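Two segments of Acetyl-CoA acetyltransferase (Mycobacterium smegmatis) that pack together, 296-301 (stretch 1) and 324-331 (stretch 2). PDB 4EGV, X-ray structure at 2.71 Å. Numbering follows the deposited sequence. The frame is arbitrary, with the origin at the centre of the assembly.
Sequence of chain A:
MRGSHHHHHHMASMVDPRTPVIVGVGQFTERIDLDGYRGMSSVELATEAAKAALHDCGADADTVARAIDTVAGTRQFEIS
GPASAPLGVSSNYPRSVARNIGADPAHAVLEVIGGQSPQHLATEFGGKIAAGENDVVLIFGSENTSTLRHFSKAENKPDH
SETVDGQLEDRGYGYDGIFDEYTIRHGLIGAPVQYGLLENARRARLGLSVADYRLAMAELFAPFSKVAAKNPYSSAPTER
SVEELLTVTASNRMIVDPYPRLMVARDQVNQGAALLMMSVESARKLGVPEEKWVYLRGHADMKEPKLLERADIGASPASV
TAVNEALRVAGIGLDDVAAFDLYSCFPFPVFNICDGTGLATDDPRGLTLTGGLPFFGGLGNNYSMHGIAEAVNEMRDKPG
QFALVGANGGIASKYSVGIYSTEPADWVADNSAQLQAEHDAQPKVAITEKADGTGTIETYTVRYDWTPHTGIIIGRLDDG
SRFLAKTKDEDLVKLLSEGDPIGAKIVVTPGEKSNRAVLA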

ATOM      1  N   LEU A 296       2.552  18.512  -6.017  1.00 36.68           N
ATOM      2  CA  LEU A 296       2.867  17.138  -6.258  1.00 37.31           C
ATOM      3  C   LEU A 296       4.031  17.119  -7.267  1.00 37.63           C
ATOM      4  O   LEU A 296       3.848  17.138  -8.467  1.00 37.15           O
ATOM      5  N   ARG A 297       5.237  17.106  -6.745  1.00 38.36           N
ATOM      6  CA  ARG A 297       6.411  17.254  -7.556  1.00 40.00           C
ATOM      7  C   ARG A 297       6.777  16.009  -8.328  1.00 39.92           C
ATOM      8  O   ARG A 297       7.093  16.093  -9.487  1.00 39.54           O
ATOM      9  N   GLY A 298       6.699  14.852  -7.698  1.00 40.43           N
ATOM     10  CA  GLY A 298       6.938  13.617  -8.412  1.00 40.51           C
ATOM     11  C   GLY A 298       5.826  12.623  -8.290  1.00 40.48           C
ATOM     12  O   GLY A 298       5.048  12.643  -7.354  1.00 40.41           O
ATOM     13  N   HIS A 299       5.760  11.736  -9.261  1.00 40.48           N
ATOM     14  CA  HIS A 299       4.720  10.739  -9.274  1.00 40.74           C
ATOM     15  C   HIS A 299       5.086   9.632 -10.221  1.00 40.88           C
ATOM     16  O   HIS A 299       5.822   9.873 -11.143  1.00 41.17           O
ATOM     17  N   ALA A 300       4.605   8.420  -9.950  1.00 41.13           N
ATOM     18  CA  ALA A 300       4.613   7.305 -10.894  1.00 41.54           C
ATOM     19  C   ALA A 300       3.588   6.256 -10.461  1.00 42.01           C
ATOM     20  O   ALA A 300       3.258   6.169  -9.299  1.00 41.49           O
ATOM     21  N   ASP A 301       3.055   5.508 -11.418  1.00 43.05           N
ATOM     22  CA  ASP A 301       2.153   4.397 -11.158  1.00 44.50           C
ATOM     23  C   ASP A 301       2.654   3.126 -11.886  1.00 44.62           C
ATOM     24  O   ASP A 301       2.748   3.093 -13.104  1.00 44.54           O
ATOM     25  N   ASN A 324      11.739   5.233  -8.205  1.00 42.97           N
ATOM     26  CA  ASN A 324      12.823   5.890  -8.910  1.00 43.78           C
ATOM     27  C   ASN A 324      12.381   6.880  -9.968  1.00 44.35           C
ATOM     28  O   ASN A 324      12.999   7.925 -10.114  1.00 44.42           O
ATOM     29  N   GLU A 325      11.319   6.552 -10.697  1.00 45.07           N
ATOM     30  CA  GLU A 325      10.720   7.455 -11.675  1.00 45.64           C
ATOM     31  C   GLU A 325      10.090   8.699 -11.016  1.00 45.60           C
ATOM     32  O   GLU A 325      10.191   9.816 -11.542  1.00 45.69           O
ATOM     33  N   ALA A 326       9.460   8.515  -9.860  1.00 45.47           N
ATOM     34  CA  ALA A 326       8.908   9.613  -9.099  1.00 45.24           C
ATOM     35  C   ALA A 326       9.975  10.530  -8.579  1.00 45.41           C
ATOM     36  O   ALA A 326       9.742  11.703  -8.446  1.00 44.92           O
ATOM     37  N   LEU A 327      11.140   9.976  -8.261  1.00 45.96           N
ATOM     38  CA  LEU A 327      12.315  10.725  -7.875  1.00 46.43           C
ATOM     39  C   LEU A 327      12.843  11.574  -9.027  1.00 47.40           C
ATOM     40  O   LEU A 327      13.160  12.736  -8.852  1.00 46.75           O
ATOM     41  N   ARG A 328      12.927  10.980 -10.209  1.00 48.60           N
ATOM     42  CA  ARG A 328      13.342  11.705 -11.398  1.00 49.89           C
ATOM     43  C   ARG A 328      12.451  12.936 -11.707  1.00 49.97           C
ATOM     44  O   ARG A 328      12.935  14.062 -11.694  1.00 49.80           O
ATOM     45  N   VAL A 329      11.169  12.708 -11.874  1.00 50.39           N
ATOM     46  CA  VAL A 329      10.165  13.742 -11.970  1.00 50.98           C
ATOM     47  C   VAL A 329      10.288  14.922 -11.006  1.00 51.73           C
ATOM     48  O   VAL A 329      10.004  16.011 -11.386  1.00 52.37           O
ATOM     49  N   ALA A 330      10.730  14.733  -9.782  1.00 52.40           N
ATOM     50  CA  ALA A 330      10.900  15.851  -8.879  1.00 53.73           C
ATOM     51  C   ALA A 330      12.166  16.638  -9.057  1.00 54.13           C
ATOM     52  O   ALA A 330      12.280  17.708  -8.541  1.00 55.44           O
ATOM     53  N   GLY A 331      13.127  16.082  -9.752  1.00 54.56           N
ATOM     54  CA  GLY A 331      14.470  16.565  -9.835  1.00 54.79           C
ATOM     55  C   GLY A 331      15.308  16.283  -8.645  1.00 54.57           C
ATOM     56  O   GLY A 331      16.199  17.024  -8.360  1.00 55.04           O
TER

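The strand 296-301 runs nearly antiparallel to the helix of the second stretch, at 152°, and their axes approach to 5.8 Å. Small residues occur along this close approach: Gly298 and Ala300 on the strand, Ala326 and Ala330 on the other stretch. At Gly298 the backbone itself touches the helix, CA lying 3.4 Å from Ala326 O in a CA-H...O contact. An ideal CB here would point toward the helix and come 2.0 Å from that oxygen, a clash, so glycine fits this position.

Ala300 points its CB toward the helix, where it meets Ala326 CB at 4.4 Å and Glu325 CG at 3.8 Å. Glu325 adopts t at chi1 and p at chi2; its methylene lies against the alanine while its carboxylate reaches Arg328 in a salt bridge, with Arg328 NH2 3.2 Å from Glu325 OE2. Arg328 itself, t at chi1 and chi2 and p at chi3, does not touch the strand.

Val329 points toward the strand. With chi1 t, its CG1 lies 3.4 Å from Arg297 O and 3.8 Å from Gly298 CA, and also covers one face of the His299 ring, 4.2 Å from the centroid in a CH-pi contact. His299 starts away from the helix, yet its chi1 of 34°, between wells, and chi2 of 93° leave the ring with a face to this methyl, while ND1 is hydrogen-bonded elsewhere in the structure.

Arg297 leaves its CA sideways and is m at chi1, chi2 and chi3, a folded course that brings its guanidinium to the vicinity of Ala330. Its CB is 4.1 Å from Ala330 CB, and NH2 approaches Ala330 O to 3.1 Å, obliquely to the guanidinium plane. Contacts between the stretches are thus chiefly van der Waals, and no clear hydrogen bond joins them.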

ATOM      1  CB  LEU A 296       1.619  16.395  -6.732  1.00 37.02           C
ATOM      2  CG  LEU A 296       1.769  14.928  -7.122  1.00 37.36           C
ATOM      3  CD1 LEU A 296       2.464  14.103  -6.075  1.00 36.89           C
ATOM      4  CD2 LEU A 296       0.406  14.367  -7.445  1.00 37.06           C
ATOM      5  CB  ARG A 297       7.587  17.774  -6.739  1.00 40.42           C
ATOM      6  CG  ARG A 297       7.432  19.231  -6.327  1.00 43.13           C
ATOM      7  CD  ARG A 297       7.688  20.208  -7.493  1.00 48.48           C
ATOM      8  NE  ARG A 297       9.046  20.137  -8.043  1.00 50.70           N
ATOM      9  CZ  ARG A 297      10.101  20.807  -7.571  1.00 51.22           C
ATOM     10  NH1 ARG A 297       9.999  21.623  -6.541  1.00 51.94           N
ATOM     11  NH2 ARG A 297      11.283  20.657  -8.131  1.00 50.90           N
ATOM     12  CB  HIS A 299       3.402  11.375  -9.685  1.00 40.47           C
ATOM     13  CG  HIS A 299       3.552  12.491 -10.675  1.00 39.43           C
ATOM     14  ND1 HIS A 299       3.467  12.301 -12.037  1.00 37.32           N
ATOM     15  CD2 HIS A 299       3.774  13.813 -10.495  1.00 37.90           C
ATOM     16  CE1 HIS A 299       3.636  13.458 -12.647  1.00 37.80           C
ATOM     17  NE2 HIS A 299       3.838  14.388 -11.735  1.00 37.67           N
ATOM     18  CB  ALA A 300       5.990   6.712 -11.042  1.00 40.67           C
ATOM     19  CB  ASP A 301       0.693   4.720 -11.566  1.00 44.88           C
ATOM     20  CG  ASP A 301       0.183   6.091 -11.044  1.00 47.71           C
ATOM     21  OD1 ASP A 301       0.112   6.322  -9.808  1.00 48.34           O
ATOM     22  OD2 ASP A 301      -0.186   6.946 -11.879  1.00 49.63           O
ATOM     23  CB  ASN A 324      13.794   4.876  -9.503  1.00 44.01           C
ATOM     24  CG  ASN A 324      14.781   4.347  -8.482  1.00 42.95           C
ATOM     25  OD1 ASN A 324      15.123   5.047  -7.524  1.00 41.00           O
ATOM     26  ND2 ASN A 324      15.235   3.105  -8.676  1.00 39.87           N
ATOM     27  CB  GLU A 325       9.721   6.698 -12.552  1.00 46.07           C
ATOM     28  CG  GLU A 325       8.798   7.548 -13.440  1.00 48.39           C
ATOM     29  CD  GLU A 325       9.526   8.277 -14.565  1.00 51.44           C
ATOM     30  OE1 GLU A 325      10.696   7.973 -14.825  1.00 53.39           O
ATOM     31  OE2 GLU A 325       8.917   9.155 -15.192  1.00 51.67           O
ATOM     32  CB  ALA A 326       8.129   9.094  -7.983  1.00 45.47           C
ATOM     33  CB  LEU A 327      13.394   9.770  -7.373  1.00 46.22           C
ATOM     34  CG  LEU A 327      13.881   9.707  -5.920  1.00 45.07           C
ATOM     35  CD1 LEU A 327      12.948  10.382  -4.954  1.00 44.60           C
ATOM     36  CD2 LEU A 327      14.115   8.285  -5.479  1.00 43.87           C
ATOM     37  CB  ARG A 328      13.454  10.759 -12.601  1.00 50.21           C
ATOM     38  CG  ARG A 328      14.214  11.354 -13.767  1.00 51.63           C
ATOM     39  CD  ARG A 328      14.031  10.536 -15.034  1.00 54.20           C
ATOM     40  NE  ARG A 328      12.648  10.504 -15.493  1.00 56.32           N
ATOM     41  CZ  ARG A 328      12.086  11.397 -16.304  1.00 57.11           C
ATOM     42  NH1 ARG A 328      12.777  12.405 -16.776  1.00 57.45           N
ATOM     43  NH2 ARG A 328      10.821  11.274 -16.653  1.00 56.31           N
ATOM     44  CB  VAL A 329       8.757  13.104 -11.940  1.00 50.68           C
ATOM     45  CG1 VAL A 329       7.700  14.089 -12.135  1.00 50.32           C
ATOM     46  CG2 VAL A 329       8.651  12.115 -12.997  1.00 49.88           C
ATOM     47  CB  ALA A 330      10.828  15.388  -7.511  1.00 53.38           C
TER